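Local structure of Low molecular weight phosphotyrosine protein phosphatase (Vibrio cholerae, 6U1P) at the interface of chains A and B. The protein probably removes phosphate from phosphotyrosine in proteins, within a tyrosine phosphoregulatory system that controls exopolysaccharide biosynthesis and biofilm formation. Coordinates in Å, arbitrary orientation; residue numbers count along the deposited sequence, not the author numbering. Chains: chain A/B, Low molecular weight phosphotyrosine protein phosphatase.

Contact 1: the interface of chains A and B. Residues chain A 140, 143; chain B 113, 118, 120, 122-124.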
# COMPACT_ATOMS: atom_id res chain seq x y z
N LEU A 140 8.98 12.30 7.48
CA LEU A 140 9.59 13.31 6.62
C LEU A 140 8.67 14.51 6.46
O LEU A 140 9.12 15.66 6.50
CB LEU A 140 9.94 12.71 5.26
CG LEU A 140 10.69 13.66 4.32
CD1 LEU A 140 12.05 13.99 4.88
CD2 LEU A 140 10.83 13.07 2.93
N SER A 143 8.73 16.70 9.81
CA SER A 143 9.90 17.56 9.90
C SER A 143 9.78 18.74 8.94
O SER A 143 10.14 19.87 9.29
CB SER A 143 11.18 16.75 9.65
OG SER A 143 11.52 16.66 8.28
N LEU B 113 9.41 20.64 1.20
CA LEU B 113 10.61 20.46 2.01
C LEU B 113 11.58 21.64 1.94
O LEU B 113 12.70 21.53 2.47
CB LEU B 113 11.34 19.19 1.58
CG LEU B 113 10.65 17.87 1.89
CD1 LEU B 113 11.49 16.72 1.41
CD2 LEU B 113 10.37 17.77 3.37
N ARG B 118 17.44 19.81 5.23
CA ARG B 118 17.71 18.37 5.11
C ARG B 118 18.16 18.02 3.70
O ARG B 118 17.94 18.78 2.75
CB ARG B 118 16.48 17.57 5.50
CG ARG B 118 15.97 17.95 6.85
CD ARG B 118 15.12 16.86 7.41
NE ARG B 118 15.41 15.59 6.76
CZ ARG B 118 14.80 14.45 7.06
NH1 ARG B 118 13.87 14.44 8.00
NH2 ARG B 118 15.11 13.34 6.42
N GLU B 120 16.95 15.65 1.79
CA GLU B 120 15.78 15.35 0.97
C GLU B 120 15.12 16.64 0.54
O GLU B 120 14.87 17.51 1.37
CB GLU B 120 14.76 14.50 1.74
CG GLU B 120 15.20 13.12 2.15
CD GLU B 120 16.04 13.12 3.40
OE1 GLU B 120 16.57 12.04 3.75
OE2 GLU B 120 16.17 14.19 4.02
N GLU B 122 12.43 16.37 -2.04
CA GLU B 122 11.08 15.94 -2.39
C GLU B 122 10.66 14.82 -1.45
O GLU B 122 11.49 13.99 -1.06
CB GLU B 122 11.03 15.45 -3.85
CG GLU B 122 11.76 16.35 -4.85
CD GLU B 122 11.95 15.72 -6.22
OE1 GLU B 122 10.95 15.35 -6.86
OE2 GLU B 122 13.11 15.59 -6.65
N VAL B 123 9.39 14.79 -1.05
CA VAL B 123 8.84 13.65 -0.31
C VAL B 123 8.36 12.63 -1.35
O VAL B 123 7.46 12.96 -2.15
CB VAL B 123 7.73 14.06 0.67
CG1 VAL B 123 8.22 15.15 1.62
CG2 VAL B 123 6.54 14.57 -0.03
N PRO B 124 8.96 11.46 -1.42
CA PRO B 124 8.58 10.50 -2.47
C PRO B 124 7.21 9.88 -2.24
O PRO B 124 6.73 9.73 -1.12
CB PRO B 124 9.70 9.45 -2.40
CG PRO B 124 10.19 9.53 -0.98
CD PRO B 124 10.06 10.97 -0.57
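The hydroxyl OG of A:Ser143 has partners in both chains: it donates to the backbone oxygen of A:Leu140, one turn earlier in helix 126-152, and receives a weak hydrogen bond from the guanidinium nitrogen NH1 of B:Arg118. Its chi1 of 87° sets OG between the backbone N and the carbonyl carbon, a crowded position from which it can serve both partners. The arginine is itself oriented by a neighbouring acid of its own chain. NH2 of B:Arg118 forms a salt bridge of 2.8 Å with the carboxylate oxygen OE2 of B:Glu120, which is approached from well above the carboxylate plane, while NE adds only a weak bond to the same oxygen. Held in this way, the guanidinium offers a face to A:Leu140, whose methyl CD1 rests 3.3 Å above its plane, displaced toward the rim. With CG anti to the backbone N (chi1 -175°), the side chain of A:Leu140 is carried toward chain B, and from there CD1 goes to the guanidinium while CD2 meets CG1 of B:Val123 at 3.6 Å and CD1 of B:Leu113 at 4.0 Å. The principle illustrated is that one branched side chain can seat a helix in a neighbouring subunit. Here it appears to hold the long C-terminal helix of chain A against chain B, the centre of the contact about 9 Å from the predicted catalytic B:Arg18, and so should stabilise the dimer near that active site.

Contact 2: the interface of chains A and B. Residues chain A 21, 25, 59, 63; chain B 134-135, 137-138, 141.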
# COMPACT_ATOMS: atom_id res chain seq x y z
N MET A 21 -2.64 -13.84 -4.77
CA MET A 21 -1.70 -13.77 -5.88
C MET A 21 -1.20 -15.16 -6.24
O MET A 21 -1.18 -15.54 -7.42
CB MET A 21 -0.53 -12.87 -5.54
CG MET A 21 -0.90 -11.39 -5.58
SD MET A 21 0.46 -10.36 -4.98
CE MET A 21 1.30 -10.00 -6.50
N ILE A 25 -1.65 -17.18 -9.80
CA ILE A 25 -0.49 -17.59 -10.58
C ILE A 25 -0.45 -19.11 -10.70
O ILE A 25 -0.20 -19.66 -11.79
CB ILE A 25 0.79 -17.04 -9.95
CG1 ILE A 25 0.89 -15.54 -10.23
CG2 ILE A 25 2.02 -17.81 -10.51
CD1 ILE A 25 1.99 -14.84 -9.47
N ALA A 59 -0.83 -5.58 -9.73
CA ALA A 59 0.50 -6.14 -9.88
C ALA A 59 0.47 -7.43 -10.69
O ALA A 59 1.42 -7.73 -11.43
CB ALA A 59 1.13 -6.35 -8.51
N TYR A 63 2.16 -8.07 -14.84
CA TYR A 63 2.96 -9.17 -15.35
C TYR A 63 2.17 -10.08 -16.30
O TYR A 63 2.61 -11.20 -16.58
CB TYR A 63 3.56 -9.96 -14.18
CG TYR A 63 4.69 -9.19 -13.53
CD1 TYR A 63 5.88 -8.92 -14.23
CD2 TYR A 63 4.54 -8.65 -12.26
CE1 TYR A 63 6.91 -8.17 -13.66
CE2 TYR A 63 5.56 -7.90 -11.69
CZ TYR A 63 6.74 -7.66 -12.39
OH TYR A 63 7.73 -6.91 -11.80
N PHE B 134 4.74 -4.69 -4.50
CA PHE B 134 3.77 -5.71 -4.91
C PHE B 134 4.25 -6.44 -6.17
O PHE B 134 4.06 -7.65 -6.30
CB PHE B 134 2.39 -5.08 -5.13
CG PHE B 134 1.58 -4.94 -3.86
CD1 PHE B 134 1.81 -3.90 -2.98
CD2 PHE B 134 0.62 -5.87 -3.54
CE1 PHE B 134 1.09 -3.79 -1.81
CE2 PHE B 134 -0.11 -5.76 -2.37
CZ PHE B 134 0.12 -4.73 -1.51
N GLN B 135 4.86 -5.68 -7.08
CA GLN B 135 5.40 -6.25 -8.35
C GLN B 135 6.55 -7.20 -8.00
O GLN B 135 6.70 -8.23 -8.69
CB GLN B 135 5.86 -5.13 -9.28
CG GLN B 135 4.72 -4.33 -9.89
CD GLN B 135 5.21 -3.14 -10.67
OE1 GLN B 135 6.38 -2.77 -10.61
NE2 GLN B 135 4.31 -2.51 -11.41
N THR B 137 6.83 -8.86 -5.15
CA THR B 137 6.19 -10.04 -4.51
C THR B 137 5.72 -11.00 -5.60
O THR B 137 5.98 -12.21 -5.47
CB THR B 137 5.03 -9.60 -3.59
OG1 THR B 137 5.56 -8.77 -2.57
CG2 THR B 137 4.30 -10.78 -2.97
N ALA B 138 5.05 -10.47 -6.63
CA ALA B 138 4.57 -11.28 -7.73
C ALA B 138 5.69 -12.13 -8.30
O ALA B 138 5.54 -13.34 -8.46
CB ALA B 138 3.96 -10.39 -8.82
N ILE B 141 6.65 -14.88 -5.92
CA ILE B 141 5.62 -15.91 -5.89
C ILE B 141 5.66 -16.75 -7.17
O ILE B 141 5.49 -17.98 -7.14
CB ILE B 141 4.23 -15.29 -5.64
CG1 ILE B 141 4.13 -14.77 -4.20
CG2 ILE B 141 3.12 -16.33 -5.87
CD1 ILE B 141 2.79 -14.02 -3.90
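From helix 18-32, A:Met21 reaches helix 126-152 of chain B with CG anti to its carbonyl carbon (chi1 -75°), a straight run through chi2, and a bend at the sulfur (chi3 92°) that turns the terminal methyl onto the partner. That methyl, CE, settles 3.6 Å from CB of B:Ala138. At the base of the same side chain, CB of A:Met21 meets CD1 of B:Ile141 at 3.9 Å. One turn further along, A:Ile25 brings CD1 to within 4.1 Å of CG2 of B:Ile141, the two isoleucines meeting at a slant. A:Ala59, on helix 54-62, stands with CB 3.8 Å from CB of B:Phe134. This is an apolar helix-packing patch of the dimer: helix 18-32 begins at the predicted catalytic arginine that closes the family's C(X)5R P-loop, so the partner's helix packs on the element behind that loop. The small side chain of B:Ala138 probably lets the neighbouring groups come close; its methyl also meets CD2 of A:Tyr63. The tyrosine presents the rim of its ring to the helix, about perpendicular to the side chain of B:Gln135, with the ring carbon CE2 of A:Tyr63 3.2 Å from the backbone oxygen of B:Gln135 and 3.7 Å from its CB.

Contact 3: the interface of chains A and B. Residues chain A 53, 55, 126-127, 130, 134; chain B 55, 130, 134.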
# COMPACT_ATOMS: atom_id res chain seq x y z
N ASP A 53 -6.94 -7.21 -2.32
CA ASP A 53 -6.43 -5.85 -2.52
C ASP A 53 -6.26 -5.48 -3.99
O ASP A 53 -5.66 -6.22 -4.78
CB ASP A 53 -5.08 -5.73 -1.80
CG ASP A 53 -4.53 -4.29 -1.77
OD1 ASP A 53 -4.57 -3.59 -2.81
OD2 ASP A 53 -4.03 -3.88 -0.71
N LYS A 55 -4.18 -3.47 -5.36
CA LYS A 55 -2.82 -3.44 -5.88
C LYS A 55 -2.21 -4.83 -5.97
O LYS A 55 -1.27 -5.02 -6.75
CB LYS A 55 -1.94 -2.48 -5.08
CG LYS A 55 -1.59 -2.89 -3.68
CD LYS A 55 -1.15 -1.66 -2.85
CE LYS A 55 -1.98 -0.44 -3.19
NZ LYS A 55 -1.36 0.80 -2.60
N PRO A 126 3.77 -7.58 1.72
CA PRO A 126 3.83 -6.24 1.13
C PRO A 126 3.11 -5.21 1.98
O PRO A 126 3.52 -4.04 1.98
CB PRO A 126 3.14 -6.41 -0.24
CG PRO A 126 2.89 -7.88 -0.40
CD PRO A 126 2.92 -8.50 0.95
N TYR A 127 2.09 -5.62 2.72
CA TYR A 127 1.33 -4.69 3.56
C TYR A 127 2.18 -4.14 4.69
O TYR A 127 2.09 -2.96 5.01
CB TYR A 127 0.10 -5.39 4.15
CG TYR A 127 -1.19 -5.12 3.42
CD1 TYR A 127 -1.60 -3.83 3.15
CD2 TYR A 127 -2.01 -6.17 3.05
CE1 TYR A 127 -2.78 -3.58 2.48
CE2 TYR A 127 -3.20 -5.93 2.40
CZ TYR A 127 -3.58 -4.64 2.11
OH TYR A 127 -4.77 -4.42 1.45
N SER A 130 4.65 -1.72 3.16
CA SER A 130 3.94 -0.50 2.81
C SER A 130 3.68 0.36 4.05
O SER A 130 3.91 1.57 4.03
CB SER A 130 2.64 -0.84 2.10
OG SER A 130 2.19 0.33 1.43
N PHE A 134 4.77 4.35 4.73
CA PHE A 134 3.89 5.47 5.07
C PHE A 134 4.31 6.11 6.39
O PHE A 134 4.26 7.34 6.52
CB PHE A 134 2.44 5.01 5.15
CG PHE A 134 1.73 4.98 3.82
CD1 PHE A 134 1.77 3.84 3.03
CD2 PHE A 134 1.02 6.08 3.36
CE1 PHE A 134 1.13 3.79 1.80
CE2 PHE A 134 0.36 6.03 2.12
CZ PHE A 134 0.43 4.89 1.34
N LYS B 55 -4.38 4.10 4.63
CA LYS B 55 -3.06 3.86 5.19
C LYS B 55 -2.35 5.16 5.53
O LYS B 55 -1.55 5.21 6.48
CB LYS B 55 -2.21 3.07 4.21
CG LYS B 55 -2.84 1.82 3.67
CD LYS B 55 -2.13 1.43 2.39
CE LYS B 55 -0.82 0.72 2.70
NZ LYS B 55 -1.00 -0.77 2.83
N SER B 130 4.75 1.48 -2.99
CA SER B 130 3.89 0.34 -2.75
C SER B 130 3.83 -0.56 -3.96
O SER B 130 4.07 -1.77 -3.86
CB SER B 130 2.49 0.80 -2.34
OG SER B 130 1.82 -0.26 -1.66
N PHE B 134 4.74 -4.69 -4.50
CA PHE B 134 3.77 -5.71 -4.91
C PHE B 134 4.25 -6.44 -6.17
O PHE B 134 4.06 -7.65 -6.30
CB PHE B 134 2.39 -5.08 -5.13
CG PHE B 134 1.58 -4.94 -3.86
CD1 PHE B 134 1.81 -3.90 -2.98
CD2 PHE B 134 0.62 -5.87 -3.54
CE1 PHE B 134 1.09 -3.79 -1.81
CE2 PHE B 134 -0.11 -5.76 -2.37
CZ PHE B 134 0.12 -4.73 -1.51
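Face-on packing dominates where B:Phe134 is clamped between two side chains of chain A, at the heart of the two-fold dimer interface, where equivalent residues of the two chains meet. The methylene CG of A:Lys55 sits over the centre of one face, 3.3 Å from the ring centroid, and CB of A:Pro126 covers the opposite face at 3.7 Å from the same point. This double CH-pi sandwich should restrict the tilt of the ring, and A:Lys55 can lay its stem there because CG stands between its backbone N and carbonyl carbon (chi1 70°). The twin is not an exact copy: B:Lys55 takes another first torsion (chi1 -51°) and puts CB over the face of A:Phe134, with CE 3.7 Å from the ring atom CE1. Hydrogen bonds also cross the interface. The hydroxyls OG of A:Ser130 and OG of B:Ser130 meet at 3.2 Å, and NZ of A:Lys55 bonds weakly to the latter. Within chain A, OD1 of A:Asp53 accepts the backbone N-H of A:Lys55, which probably steadies the start of helix 54-62. As for charge, NZ of A:Lys55 and NZ of B:Lys55 stay 5.7 Å apart. NZ of B:Lys55 lies in the plane of the A:Tyr127 ring, at its edge, 3.1 Å from CD1.

Contact 4: the interface of chains A and B. Residues chain A 124-126, 129; chain B 133-134, 137.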
# COMPACT_ATOMS: atom_id res chain seq x y z
N PRO A 124 7.86 -12.04 1.85
CA PRO A 124 7.60 -10.95 2.81
C PRO A 124 6.26 -10.29 2.53
O PRO A 124 5.79 -10.27 1.39
CB PRO A 124 8.75 -9.96 2.59
CG PRO A 124 9.81 -10.73 1.84
CD PRO A 124 9.08 -11.82 1.05
N ASP A 125 5.63 -9.81 3.58
CA ASP A 125 4.30 -9.21 3.51
C ASP A 125 4.36 -7.81 2.89
O ASP A 125 4.85 -6.88 3.56
CB ASP A 125 3.71 -9.17 4.92
CG ASP A 125 2.31 -8.57 4.98
OD1 ASP A 125 1.76 -8.13 3.94
OD2 ASP A 125 1.75 -8.57 6.11
N PRO A 126 3.77 -7.58 1.72
CA PRO A 126 3.83 -6.24 1.13
C PRO A 126 3.11 -5.21 1.98
O PRO A 126 3.52 -4.04 1.98
CB PRO A 126 3.14 -6.41 -0.24
CG PRO A 126 2.89 -7.88 -0.40
CD PRO A 126 2.92 -8.50 0.95
N ARG A 129 5.54 -3.88 4.78
CA ARG A 129 6.49 -2.96 4.16
C ARG A 129 5.81 -1.64 3.81
O ARG A 129 6.31 -0.56 4.14
CB ARG A 129 7.12 -3.60 2.91
CG ARG A 129 8.57 -3.18 2.62
CD ARG A 129 9.44 -4.36 2.07
NE ARG A 129 9.57 -5.48 3.00
CZ ARG A 129 10.41 -6.52 2.86
NH1 ARG A 129 11.22 -6.61 1.82
NH2 ARG A 129 10.44 -7.47 3.79
N PHE B 133 6.75 -2.74 -4.61
CA PHE B 133 6.97 -3.91 -3.80
C PHE B 133 5.98 -5.04 -4.14
O PHE B 133 6.38 -6.21 -4.12
CB PHE B 133 6.93 -3.61 -2.31
CG PHE B 133 7.50 -4.72 -1.51
CD1 PHE B 133 8.88 -4.92 -1.48
CD2 PHE B 133 6.67 -5.65 -0.89
CE1 PHE B 133 9.42 -6.00 -0.80
CE2 PHE B 133 7.21 -6.72 -0.19
CZ PHE B 133 8.58 -6.90 -0.14
N PHE B 134 4.74 -4.69 -4.50
CA PHE B 134 3.77 -5.71 -4.91
C PHE B 134 4.25 -6.44 -6.17
O PHE B 134 4.06 -7.65 -6.30
CB PHE B 134 2.39 -5.08 -5.13
CG PHE B 134 1.58 -4.94 -3.86
CD1 PHE B 134 1.81 -3.90 -2.98
CD2 PHE B 134 0.62 -5.87 -3.54
CE1 PHE B 134 1.09 -3.79 -1.81
CE2 PHE B 134 -0.11 -5.76 -2.37
CZ PHE B 134 0.12 -4.73 -1.51
N THR B 137 6.83 -8.86 -5.15
CA THR B 137 6.19 -10.04 -4.51
C THR B 137 5.72 -11.00 -5.60
O THR B 137 5.98 -12.21 -5.47
CB THR B 137 5.03 -9.60 -3.59
OG1 THR B 137 5.56 -8.77 -2.57
CG2 THR B 137 4.30 -10.78 -2.97
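The loop carrying the predicted proton donor of the family, A:Asp125, runs straight into helix 126-152 through the Asp-Pro-Tyr segment, and A:Pro126, the first residue of that helix, touches B:Phe133 on the same helix of the other chain. The contact is made at the rim of the aromatic ring: CA of A:Pro126 lies 3.5 Å from CD2 of B:Phe133, with CB of the proline in the ring plane. A:Arg129, one turn down the helix, takes a face instead. Bends at chi2 and chi3 fold it across the ring, placing its CD 3.5 Å from the centroid in a CH-pi contact displaced toward the rim. Its guanidinium, inclined 43° to the ring, continues over the outer end, where NH1 of A:Arg129 comes 3.2 Å from CE1 of B:Phe133. CG opposite the backbone N (chi1 -165°) brings the phenyl to both partners, edge to the proline and face to the arginine. Beside it, B:Thr137 donates OG1 to the backbone oxygen of B:Phe133 from above the carbonyl plane, and the same OG1 packs 3.6 Å from CG of A:Pro126. The example suggests how a partner's aromatic residue may support the helix start that follows a catalytic loop: the patch lies at the junction of loop and helix, its centre about 6 Å from the predicted catalytic A:Arg18.

Helix 126-152 runs through all four contacts, each chain laying its own copy along the partner. Contacts 3 and 4, about 7 Å between their C-alpha centres, share A:Pro126 and B:Phe134; contact 2, about 9 Å from contact 4 and 12 Å from contact 3, shares B:Phe134 with both and B:Thr137 with contact 4. Contact 1 stands apart, about 30 Å from contact 2, because there the helix of chain A reaches the body of chain B. With the two-fold repeating each patch, the reciprocal helices tie the subunits together near both active sites, so dimerisation could influence catalysis, although the structure alone does not show this.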